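Local coordinates for glycerol-3-phosphate dehydrogenase [NAD(+)] (Dunaliella salina, PDB 6IUY), which probably reduces dihydroxyacetone phosphate reversibly to sn-glycerol 3-phosphate with NAD(H), and joins this dehydrogenase to a phosphatase-like domain so that glycerol is made directly, at residues A[202-207]-A[223-228]; A[38-43]-A[126-131]; A[183-188]-A[207-212]; A[27-32]-A[240-245]. All coordinates share one frame; numbering follows the deposited sequence.

Contact 1. Residues A[202-207]-A[223-228]; sequences IMVGDG and AFICFG. With MG (magnesium ion), chain F.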
# COMPACT_ATOMS: atom_id res chain seq x y z
N ILE A 202 -37.12 4.39 -14.50
CA ILE A 202 -38.46 4.94 -14.55
C ILE A 202 -38.66 5.62 -15.89
O ILE A 202 -37.71 6.25 -16.39
CB ILE A 202 -38.71 5.98 -13.40
CG1 ILE A 202 -38.23 5.45 -12.04
CG2 ILE A 202 -40.17 6.46 -13.36
CD1 ILE A 202 -38.84 4.12 -11.62
N MET A 203 -39.86 5.51 -16.47
CA MET A 203 -40.19 6.32 -17.64
C MET A 203 -41.23 7.37 -17.27
O MET A 203 -42.26 7.06 -16.67
CB MET A 203 -40.70 5.46 -18.81
CG MET A 203 -41.06 6.27 -20.07
SD MET A 203 -39.62 6.75 -21.08
CE MET A 203 -39.80 8.52 -21.18
N VAL A 204 -40.94 8.62 -17.63
CA VAL A 204 -41.88 9.72 -17.39
C VAL A 204 -42.25 10.38 -18.70
O VAL A 204 -41.37 10.89 -19.40
CB VAL A 204 -41.29 10.78 -16.44
CG1 VAL A 204 -42.37 11.78 -16.03
CG2 VAL A 204 -40.68 10.13 -15.21
N GLY A 205 -43.55 10.37 -19.04
CA GLY A 205 -44.04 10.96 -20.28
C GLY A 205 -45.55 11.05 -20.45
O GLY A 205 -46.33 10.63 -19.59
N ASP A 206 -45.98 11.61 -21.59
CA ASP A 206 -47.40 11.82 -21.88
C ASP A 206 -47.97 10.87 -22.94
O ASP A 206 -49.10 10.40 -22.82
CB ASP A 206 -47.63 13.28 -22.32
CG ASP A 206 -46.82 13.67 -23.56
OD1 ASP A 206 -45.62 13.33 -23.63
OD2 ASP A 206 -47.39 14.34 -24.46
N GLY A 207 -47.19 10.59 -23.98
CA GLY A 207 -47.70 9.86 -25.13
C GLY A 207 -47.81 8.36 -24.97
O GLY A 207 -47.59 7.82 -23.88
N ALA A 223 -41.36 1.21 -14.33
CA ALA A 223 -42.60 1.90 -14.07
C ALA A 223 -42.77 3.09 -15.01
O ALA A 223 -41.81 3.75 -15.39
CB ALA A 223 -42.65 2.36 -12.61
N PHE A 224 -44.02 3.34 -15.39
CA PHE A 224 -44.35 4.49 -16.21
C PHE A 224 -45.19 5.45 -15.39
O PHE A 224 -46.22 5.08 -14.85
CB PHE A 224 -45.08 4.05 -17.49
CG PHE A 224 -45.75 5.17 -18.24
CD1 PHE A 224 -45.08 6.35 -18.49
CD2 PHE A 224 -47.04 5.02 -18.72
CE1 PHE A 224 -45.70 7.39 -19.19
CE2 PHE A 224 -47.66 6.05 -19.42
CZ PHE A 224 -47.00 7.23 -19.66
N ILE A 225 -44.69 6.68 -15.26
CA ILE A 225 -45.42 7.77 -14.65
C ILE A 225 -45.90 8.67 -15.77
O ILE A 225 -45.09 9.19 -16.55
CB ILE A 225 -44.55 8.58 -13.66
CG1 ILE A 225 -44.18 7.73 -12.44
CG2 ILE A 225 -45.26 9.87 -13.26
CD1 ILE A 225 -43.16 8.37 -11.54
N CYS A 226 -47.22 8.83 -15.87
CA CYS A 226 -47.77 9.66 -16.94
C CYS A 226 -47.93 11.08 -16.45
O CYS A 226 -48.57 11.33 -15.43
CB CYS A 226 -49.10 9.11 -17.44
SG CYS A 226 -49.97 10.25 -18.56
N PHE A 227 -47.34 12.01 -17.19
CA PHE A 227 -47.44 13.43 -16.86
C PHE A 227 -48.44 14.15 -17.77
O PHE A 227 -48.14 14.47 -18.92
CB PHE A 227 -46.08 14.09 -16.96
CG PHE A 227 -46.09 15.55 -16.65
CD1 PHE A 227 -46.03 15.99 -15.33
CD2 PHE A 227 -46.15 16.48 -17.67
CE1 PHE A 227 -46.03 17.34 -15.05
CE2 PHE A 227 -46.15 17.83 -17.40
CZ PHE A 227 -46.10 18.27 -16.10
N GLY A 228 -49.62 14.41 -17.23
CA GLY A 228 -50.68 15.09 -17.96
C GLY A 228 -50.80 16.56 -17.60
O GLY A 228 -51.88 17.14 -17.66
MG MG F . -44.65 13.50 -25.62
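Phe224 lays the rim of its ring along the backbone of 202-207. Phe224 CE1 lies 3.3 Å from Gly205 O, and Phe224 CD1 lies 3.4 Å from Met203 O. Both oxygens sit at the ring edge, near its plane. CG is trans to the main-chain N (chi1 166°), which swings the ring across to Gly205, a residue with no side chain to meet it. Asp210 and Leu211 of helix 208-215 pack on the same ring. Ile225 is gripped through its backbone. Ile225 N gives a 2.8 Å bond to Met203 O, and Ile225 O takes Gly205 N at 3.2 Å. Its side chain goes to the other face of the sheet, where Ile225 CD1 meets Ile202 CG2 at 4.0 Å. Ala223 O accepts Met203 N at 2.8 Å, and the hydrogen bond is almost straight (177°). At the far end Phe227 N reaches Gly205 O at 2.9 Å from well above the carbonyl plane (51°). Just beyond, Asp206 OD1 binds magnesium at 2.2 Å. Two adjacent parallel strands joined through helix 208-215 form a beta-alpha-beta unit. A metal-binding aspartate just past the C-terminal end of a strand is typical of the Rossmann-like haloacid dehalogenase fold.

Contact 2. Residues A[38-43]-A[126-131]; sequences VCFDVD and VEVFLI. With MG (magnesium ion), chain F.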
# COMPACT_ATOMS: atom_id res chain seq x y z
N VAL A 38 -34.10 7.98 -14.17
CA VAL A 38 -35.40 8.48 -14.63
C VAL A 38 -35.28 8.98 -16.08
O VAL A 38 -34.46 9.87 -16.37
CB VAL A 38 -35.91 9.63 -13.73
CG1 VAL A 38 -37.33 10.02 -14.10
CG2 VAL A 38 -35.84 9.23 -12.26
N CYS A 39 -36.08 8.42 -16.98
CA CYS A 39 -36.07 8.86 -18.38
C CYS A 39 -37.26 9.77 -18.71
O CYS A 39 -38.41 9.42 -18.47
CB CYS A 39 -36.06 7.65 -19.31
SG CYS A 39 -34.74 6.48 -18.94
N PHE A 40 -36.97 10.95 -19.26
CA PHE A 40 -38.04 11.90 -19.55
C PHE A 40 -38.29 11.99 -21.05
O PHE A 40 -37.35 12.13 -21.84
CB PHE A 40 -37.71 13.29 -19.01
CG PHE A 40 -37.85 13.42 -17.52
CD1 PHE A 40 -36.90 12.88 -16.66
CD2 PHE A 40 -38.90 14.14 -16.97
CE1 PHE A 40 -37.02 13.01 -15.29
CE2 PHE A 40 -39.04 14.27 -15.59
CZ PHE A 40 -38.10 13.71 -14.75
N ASP A 41 -39.56 11.93 -21.43
CA ASP A 41 -39.95 12.28 -22.79
C ASP A 41 -39.80 13.78 -22.90
O ASP A 41 -39.95 14.47 -21.89
CB ASP A 41 -41.38 11.84 -23.09
CG ASP A 41 -41.87 12.32 -24.46
OD1 ASP A 41 -41.23 12.01 -25.49
OD2 ASP A 41 -42.89 13.03 -24.49
N VAL A 42 -39.48 14.28 -24.08
CA VAL A 42 -39.35 15.72 -24.29
C VAL A 42 -40.70 16.41 -24.49
O VAL A 42 -41.15 17.20 -23.65
CB VAL A 42 -38.45 16.03 -25.50
CG1 VAL A 42 -38.54 17.50 -25.86
CG2 VAL A 42 -37.02 15.65 -25.20
N ASP A 43 -41.34 16.07 -25.60
CA ASP A 43 -42.59 16.71 -26.03
C ASP A 43 -43.77 16.54 -25.07
O ASP A 43 -44.35 15.46 -24.94
CB ASP A 43 -42.97 16.18 -27.42
CG ASP A 43 -41.95 16.55 -28.48
OD1 ASP A 43 -41.14 15.69 -28.87
OD2 ASP A 43 -41.95 17.73 -28.89
N VAL A 126 -29.18 10.10 -9.04
CA VAL A 126 -30.07 9.44 -10.00
C VAL A 126 -29.68 9.93 -11.40
O VAL A 126 -29.61 11.13 -11.64
CB VAL A 126 -31.55 9.74 -9.71
CG1 VAL A 126 -32.46 9.11 -10.78
CG2 VAL A 126 -31.93 9.20 -8.35
N GLU A 127 -29.39 9.01 -12.33
CA GLU A 127 -29.08 9.46 -13.69
C GLU A 127 -30.34 9.77 -14.48
O GLU A 127 -31.32 9.04 -14.44
CB GLU A 127 -28.23 8.42 -14.46
CG GLU A 127 -26.73 8.76 -14.43
CD GLU A 127 -26.18 9.15 -15.79
OE1 GLU A 127 -25.92 8.23 -16.59
OE2 GLU A 127 -25.98 10.36 -16.06
N VAL A 128 -30.28 10.88 -15.21
CA VAL A 128 -31.43 11.37 -15.96
C VAL A 128 -31.18 11.26 -17.46
O VAL A 128 -30.11 11.63 -17.96
CB VAL A 128 -31.75 12.82 -15.57
CG1 VAL A 128 -32.69 13.47 -16.60
CG2 VAL A 128 -32.35 12.86 -14.16
N PHE A 129 -32.17 10.71 -18.16
CA PHE A 129 -32.14 10.61 -19.61
C PHE A 129 -33.33 11.33 -20.26
O PHE A 129 -34.44 11.36 -19.72
CB PHE A 129 -32.16 9.15 -20.05
CG PHE A 129 -30.97 8.37 -19.63
CD1 PHE A 129 -29.90 8.20 -20.50
CD2 PHE A 129 -30.92 7.78 -18.38
CE1 PHE A 129 -28.80 7.47 -20.13
CE2 PHE A 129 -29.82 7.05 -18.00
CZ PHE A 129 -28.75 6.89 -18.87
N LEU A 130 -33.08 11.90 -21.43
CA LEU A 130 -34.14 12.26 -22.34
C LEU A 130 -34.29 11.15 -23.40
O LEU A 130 -33.30 10.73 -24.00
CB LEU A 130 -33.85 13.60 -23.00
CG LEU A 130 -33.57 14.75 -22.04
CD1 LEU A 130 -33.23 16.02 -22.78
CD2 LEU A 130 -34.76 14.97 -21.14
N ILE A 131 -35.52 10.68 -23.60
CA ILE A 131 -35.82 9.74 -24.69
C ILE A 131 -37.00 10.28 -25.50
O ILE A 131 -38.11 10.41 -24.98
CB ILE A 131 -36.14 8.32 -24.18
CG1 ILE A 131 -35.05 7.80 -23.26
CG2 ILE A 131 -36.34 7.37 -25.36
CD1 ILE A 131 -35.30 6.39 -22.73
MG MG F . -44.65 13.50 -25.62
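Phe129 O takes a hydrogen bond and a weaker C-H contact from 38-43. Phe40 N gives Phe129 O a short 2.6 Å hydrogen bond that is nearly straight (172°). Cys39 CA adds a C-H contact to Phe129 O at 3.3 Å, and the edge of the Phe40 ring lies close by. One step on, Phe40 O accepts Ile131 N at 2.9 Å; one step back, Val38 O accepts Phe129 N. These bonds run two parallel strands side by side.

The two faces of the sheet differ in filling. On one, Cys39 CB touches Ile131 CD1 at 3.7 Å. The sulfur is placed beside the backbone N (chi1 -53°) and meets the Phe129 ring obliquely, in a sulfur-aromatic contact. Ile192 of helix 184-195 covers this side. On the other, Phe40 CB packs on Leu130 CD2 at 4.0 Å, and Val38 CG2 on Val126 CG1 at 3.7 Å. Leu117 and Leu121 of helix 114-123 pack on Phe40, and Leu121 also on Val38.

Past the strand the chain turns polar. Asp41 has CG trans to its main-chain N (chi1 174°), which carries Asp41 OD2 to the magnesium, 2.1 Å away. Asp43 binds through its main-chain O, also at 2.1 Å, while its carboxylate turns elsewhere, to Ser51 N. Asp206 completes the protein ligands, and Asp41 OD1 has a salt bridge to Lys185. The oxygens of Asp41 and Asp43 come close because the cation draws both in. This fits the DxDx(T/V) motif of haloacid dehalogenase phosphatases, where the metal is thought to help bind and screen the substrate phosphate.

Contact 3. Residues A[183-188]-A[207-212]; sequences HFKSRA and GFSDLE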
# COMPACT_ATOMS: atom_id res chain seq x y z
N HIS A 183 -40.95 0.34 -31.56
CA HIS A 183 -40.54 0.23 -30.16
C HIS A 183 -39.28 1.05 -29.84
O HIS A 183 -38.28 0.50 -29.38
CB HIS A 183 -40.27 -1.23 -29.80
CG HIS A 183 -41.35 -2.17 -30.23
ND1 HIS A 183 -42.46 -2.43 -29.45
CD2 HIS A 183 -41.49 -2.93 -31.34
CE1 HIS A 183 -43.23 -3.30 -30.07
NE2 HIS A 183 -42.66 -3.62 -31.22
N PHE A 184 -39.32 2.35 -30.09
CA PHE A 184 -38.11 3.16 -29.99
C PHE A 184 -37.65 3.36 -28.55
O PHE A 184 -36.45 3.30 -28.25
CB PHE A 184 -38.32 4.53 -30.65
CG PHE A 184 -37.11 5.43 -30.59
CD1 PHE A 184 -36.08 5.30 -31.51
CD2 PHE A 184 -37.01 6.42 -29.62
CE1 PHE A 184 -34.97 6.13 -31.46
CE2 PHE A 184 -35.91 7.25 -29.57
CZ PHE A 184 -34.88 7.10 -30.49
N LYS A 185 -38.61 3.59 -27.66
CA LYS A 185 -38.29 4.01 -26.30
C LYS A 185 -38.01 2.81 -25.39
O LYS A 185 -37.14 2.88 -24.52
CB LYS A 185 -39.41 4.88 -25.75
CG LYS A 185 -39.46 6.25 -26.44
CD LYS A 185 -40.40 7.23 -25.80
CE LYS A 185 -40.30 8.56 -26.51
NZ LYS A 185 -41.06 9.66 -25.87
N SER A 186 -38.72 1.72 -25.60
CA SER A 186 -38.44 0.51 -24.84
C SER A 186 -37.06 -0.00 -25.22
O SER A 186 -36.32 -0.48 -24.37
CB SER A 186 -39.51 -0.56 -25.07
OG SER A 186 -39.31 -1.27 -26.28
N ARG A 187 -36.70 0.11 -26.50
CA ARG A 187 -35.38 -0.33 -26.96
C ARG A 187 -34.26 0.56 -26.42
O ARG A 187 -33.22 0.06 -26.00
CB ARG A 187 -35.33 -0.38 -28.50
CG ARG A 187 -36.06 -1.60 -29.07
CD ARG A 187 -36.03 -1.69 -30.61
NE ARG A 187 -36.82 -2.83 -31.08
CZ ARG A 187 -36.80 -3.31 -32.32
NH1 ARG A 187 -36.02 -2.76 -33.25
NH2 ARG A 187 -37.57 -4.35 -32.64
N ALA A 188 -34.49 1.87 -26.41
CA ALA A 188 -33.55 2.80 -25.80
C ALA A 188 -33.36 2.50 -24.31
O ALA A 188 -32.27 2.69 -23.78
CB ALA A 188 -34.01 4.23 -25.99
N GLY A 207 -47.19 10.59 -23.98
CA GLY A 207 -47.70 9.86 -25.13
C GLY A 207 -47.81 8.36 -24.97
O GLY A 207 -47.59 7.82 -23.88
N PHE A 208 -48.17 7.70 -26.07
CA PHE A 208 -48.20 6.24 -26.13
C PHE A 208 -46.80 5.66 -26.30
O PHE A 208 -46.53 4.53 -25.90
CB PHE A 208 -49.11 5.77 -27.28
CG PHE A 208 -50.58 5.85 -26.96
CD1 PHE A 208 -51.24 4.76 -26.39
CD2 PHE A 208 -51.31 7.00 -27.23
CE1 PHE A 208 -52.59 4.83 -26.09
CE2 PHE A 208 -52.66 7.07 -26.93
CZ PHE A 208 -53.31 5.98 -26.37
N SER A 209 -45.90 6.44 -26.90
CA SER A 209 -44.51 6.02 -27.04
C SER A 209 -43.89 5.81 -25.66
O SER A 209 -42.99 4.98 -25.49
CB SER A 209 -43.70 7.05 -27.84
OG SER A 209 -43.78 8.33 -27.24
N ASP A 210 -44.38 6.55 -24.67
CA ASP A 210 -43.84 6.51 -23.31
C ASP A 210 -44.35 5.29 -22.56
O ASP A 210 -43.60 4.62 -21.84
CB ASP A 210 -44.20 7.80 -22.58
CG ASP A 210 -43.82 9.04 -23.36
OD1 ASP A 210 -42.66 9.11 -23.84
OD2 ASP A 210 -44.66 9.95 -23.50
N LEU A 211 -45.64 5.01 -22.72
CA LEU A 211 -46.24 3.79 -22.19
C LEU A 211 -45.52 2.60 -22.76
O LEU A 211 -45.29 1.60 -22.08
CB LEU A 211 -47.72 3.72 -22.52
CG LEU A 211 -48.40 2.41 -22.17
CD1 LEU A 211 -48.43 2.24 -20.66
CD2 LEU A 211 -49.81 2.37 -22.75
N GLU A 212 -45.18 2.70 -24.04
CA GLU A 212 -44.50 1.63 -24.74
C GLU A 212 -43.17 1.30 -24.07
O GLU A 212 -42.77 0.13 -24.01
CB GLU A 212 -44.29 2.01 -26.21
CG GLU A 212 -43.79 0.87 -27.09
CD GLU A 212 -42.28 0.67 -27.00
OE1 GLU A 212 -41.53 1.67 -27.02
OE2 GLU A 212 -41.86 -0.51 -26.91
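Glu212 leaves its helix with CG trans to the main-chain N (chi1 -170°), then bends at chi2 (-82°) to bring its carboxylate to the first turn of helix 184-195. Lys185 does the reverse: its chain is extended and runs alongside Ser209 toward Asp210. Three donors hold the Glu212 carboxylate. Ser186 OG meets the syn lone pair of Glu212 OE2 at 2.7 Å. His183, at the N-cap position, reaches Glu212 OE2 with ND1 at 3.2 Å. It does so in its own ring plane but from above that of the carboxylate (54°). Glu212 OE1 takes Ser186 N at 3.1 Å, so a main-chain amide of the first helical turn is bound as well. Deeper in, Lys185 NZ forms a 2.6 Å salt bridge with Asp210 OD1 and a weak 3.3 Å bond with Ser209 OG. Asp210 OD2 takes Gly207 N at 2.7 Å, which ties it to the turn just after the metal ligand Asp206. Lys185 also forms a salt bridge with Asp41, its main polar partner. The N-terminal end of helix 184-195 would probably keep Glu212 charged. Shared by two carboxylates, Lys185 links Asp210, in the second shell, to the metal-binding Asp41 of a haloacid dehalogenase-type site.

Contact 4. Residues A[27-32]-A[240-245]; sequences QVLDLW and ADWFVR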
# COMPACT_ATOMS: atom_id res chain seq x y z
N GLN A 27 -45.67 -0.12 -4.21
CA GLN A 27 -44.40 -0.58 -4.78
C GLN A 27 -43.94 0.32 -5.93
O GLN A 27 -42.76 0.31 -6.30
CB GLN A 27 -44.51 -2.04 -5.24
CG GLN A 27 -45.54 -2.28 -6.33
CD GLN A 27 -45.98 -3.74 -6.38
OE1 GLN A 27 -46.48 -4.29 -5.40
NE2 GLN A 27 -45.80 -4.38 -7.54
N VAL A 28 -44.87 1.09 -6.49
CA VAL A 28 -44.50 2.10 -7.47
C VAL A 28 -43.75 3.23 -6.78
O VAL A 28 -42.65 3.61 -7.21
CB VAL A 28 -45.73 2.67 -8.21
CG1 VAL A 28 -45.36 3.94 -8.94
CG2 VAL A 28 -46.26 1.65 -9.18
N LEU A 29 -44.34 3.75 -5.70
CA LEU A 29 -43.69 4.80 -4.91
C LEU A 29 -42.30 4.37 -4.50
O LEU A 29 -41.36 5.16 -4.50
CB LEU A 29 -44.51 5.15 -3.67
CG LEU A 29 -43.90 6.29 -2.83
CD1 LEU A 29 -43.72 7.54 -3.68
CD2 LEU A 29 -44.73 6.60 -1.58
N ASP A 30 -42.16 3.10 -4.15
CA ASP A 30 -40.86 2.55 -3.82
C ASP A 30 -39.89 2.68 -5.01
O ASP A 30 -38.75 3.12 -4.84
CB ASP A 30 -40.99 1.09 -3.38
CG ASP A 30 -39.78 0.59 -2.61
OD1 ASP A 30 -39.34 -0.55 -2.88
OD2 ASP A 30 -39.29 1.33 -1.72
N LEU A 31 -40.36 2.30 -6.20
CA LEU A 31 -39.53 2.35 -7.41
C LEU A 31 -39.09 3.78 -7.74
O LEU A 31 -37.99 3.99 -8.23
CB LEU A 31 -40.26 1.75 -8.60
CG LEU A 31 -40.23 0.24 -8.74
CD1 LEU A 31 -41.06 -0.18 -9.93
CD2 LEU A 31 -38.80 -0.26 -8.88
N TRP A 32 -39.97 4.74 -7.47
CA TRP A 32 -39.65 6.14 -7.66
C TRP A 32 -38.56 6.59 -6.70
O TRP A 32 -37.63 7.31 -7.08
CB TRP A 32 -40.89 6.99 -7.45
CG TRP A 32 -40.63 8.46 -7.48
CD1 TRP A 32 -40.83 9.34 -6.45
CD2 TRP A 32 -40.14 9.22 -8.58
NE1 TRP A 32 -40.50 10.61 -6.86
CE2 TRP A 32 -40.06 10.57 -8.16
CE3 TRP A 32 -39.75 8.90 -9.88
CZ2 TRP A 32 -39.61 11.59 -8.99
CZ3 TRP A 32 -39.30 9.93 -10.72
CH2 TRP A 32 -39.24 11.25 -10.27
N ALA A 240 -51.08 3.87 -17.04
CA ALA A 240 -49.92 4.41 -16.34
C ALA A 240 -49.85 3.90 -14.91
O ALA A 240 -50.87 3.63 -14.28
CB ALA A 240 -49.96 5.93 -16.36
N ASP A 241 -48.63 3.79 -14.40
CA ASP A 241 -48.39 3.34 -13.04
C ASP A 241 -48.66 4.44 -12.03
O ASP A 241 -48.74 4.20 -10.82
CB ASP A 241 -46.95 2.84 -12.89
CG ASP A 241 -46.76 1.45 -13.42
OD1 ASP A 241 -47.62 0.59 -13.15
OD2 ASP A 241 -45.74 1.21 -14.11
N TRP A 242 -48.79 5.66 -12.53
CA TRP A 242 -48.94 6.81 -11.66
C TRP A 242 -49.23 8.01 -12.55
O TRP A 242 -48.48 8.29 -13.48
CB TRP A 242 -47.67 7.00 -10.81
CG TRP A 242 -47.70 8.11 -9.81
CD1 TRP A 242 -48.75 8.94 -9.53
CD2 TRP A 242 -46.63 8.53 -8.95
NE1 TRP A 242 -48.40 9.84 -8.55
CE2 TRP A 242 -47.10 9.61 -8.18
CE3 TRP A 242 -45.32 8.08 -8.76
CZ2 TRP A 242 -46.31 10.25 -7.23
CZ3 TRP A 242 -44.54 8.73 -7.83
CH2 TRP A 242 -45.03 9.80 -7.07
N PHE A 243 -50.34 8.70 -12.29
CA PHE A 243 -50.70 9.87 -13.09
C PHE A 243 -50.52 11.14 -12.27
O PHE A 243 -51.03 11.23 -11.15
CB PHE A 243 -52.14 9.77 -13.61
CG PHE A 243 -52.62 11.02 -14.29
CD1 PHE A 243 -52.19 11.33 -15.57
CD2 PHE A 243 -53.50 11.88 -13.65
CE1 PHE A 243 -52.62 12.49 -16.20
CE2 PHE A 243 -53.93 13.04 -14.28
CZ PHE A 243 -53.50 13.34 -15.55
N VAL A 244 -49.80 12.11 -12.82
CA VAL A 244 -49.55 13.35 -12.10
C VAL A 244 -49.81 14.56 -12.97
O VAL A 244 -49.70 14.50 -14.20
CB VAL A 244 -48.09 13.41 -11.54
CG1 VAL A 244 -47.47 12.02 -11.50
CG2 VAL A 244 -47.24 14.37 -12.36
N ARG A 245 -50.16 15.67 -12.32
CA ARG A 245 -50.49 16.91 -13.02
C ARG A 245 -49.42 17.97 -12.79
O ARG A 245 -49.15 18.80 -13.66
CB ARG A 245 -51.86 17.43 -12.58
CG ARG A 245 -53.03 16.63 -13.11
CD ARG A 245 -54.36 17.29 -12.79
NE ARG A 245 -55.46 16.69 -13.54
CZ ARG A 245 -56.15 15.62 -13.14
NH1 ARG A 245 -55.84 15.01 -12.00
NH2 ARG A 245 -57.14 15.14 -13.90
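Trp242 drives the edge of its six-membered ring into the face of the Trp32 five-membered ring, a T-shaped pair. It joins helix 26-33 to strand 242-244, an outermost strand of the parallel sheet in the haloacid dehalogenase-like fold. The centroids are 5.4 Å apart and the planes are almost perpendicular (89°). Trp242 CZ3 is the atom that enters, 3.9 Å from Trp32 CG.

Two helix residues complete this first shell. Val28 splits its branches: CG1 touches Trp242 CE3 at 4.1 Å, and CG2 touches Asp241 CB at 4.0 Å. Leu29 brings CD1 to Trp242 CH2 at 4.3 Å. Val28 and Trp32 stand one helical turn apart, linked by the 2.9 Å bond from Trp32 N to Val28 O, and both face the strand. Trp242 has its CG trans to the main-chain N (chi1 -177°). This torsion helps put Trp242 CZ3 over the Trp32 ring.

A second shell sets these groups in place. Trp32 NE1 is hydrogen-bonded to Leu250 O of helix 247-251, which helps fix the rotation of the indole that receives the edge. Asp241 turns its OD2 to Phe224 N. Main-chain bonds to strand 223-227 hold Asp241 and Trp242 beside it. The Trp242 side chain also packs on Glu249 and Leu250. Within its own strand, Val244 supports one face of this indole, with Val244 CG1 3.8 Å above the Trp242 ring plane and offset toward the rim.

How the contacts relate
All four contacts lie in the domain built on the six-stranded parallel sheet. Contacts 1 and 2 are neighbours in it, centres 10 Å apart, because strands 201-205 and 37-40 pair side by side. Both reach the magnesium. Contact 3 crosses contact 1 along the chain and shares Gly207 with it. Its helices lie beside the sheet, and Lys185 bridges to Asp41 of contact 2. Contact 4 sits at one sheet edge, about 17 Å from contact 3 between centres. It encloses the other three in sequence, bringing helix 26-33 to the last strand, 242-244. Contacts 1 and 2 supply the magnesium ligands, and contact 3 adds second-shell residues beside them. Contact 4 packs the domain's first helix against its last strand.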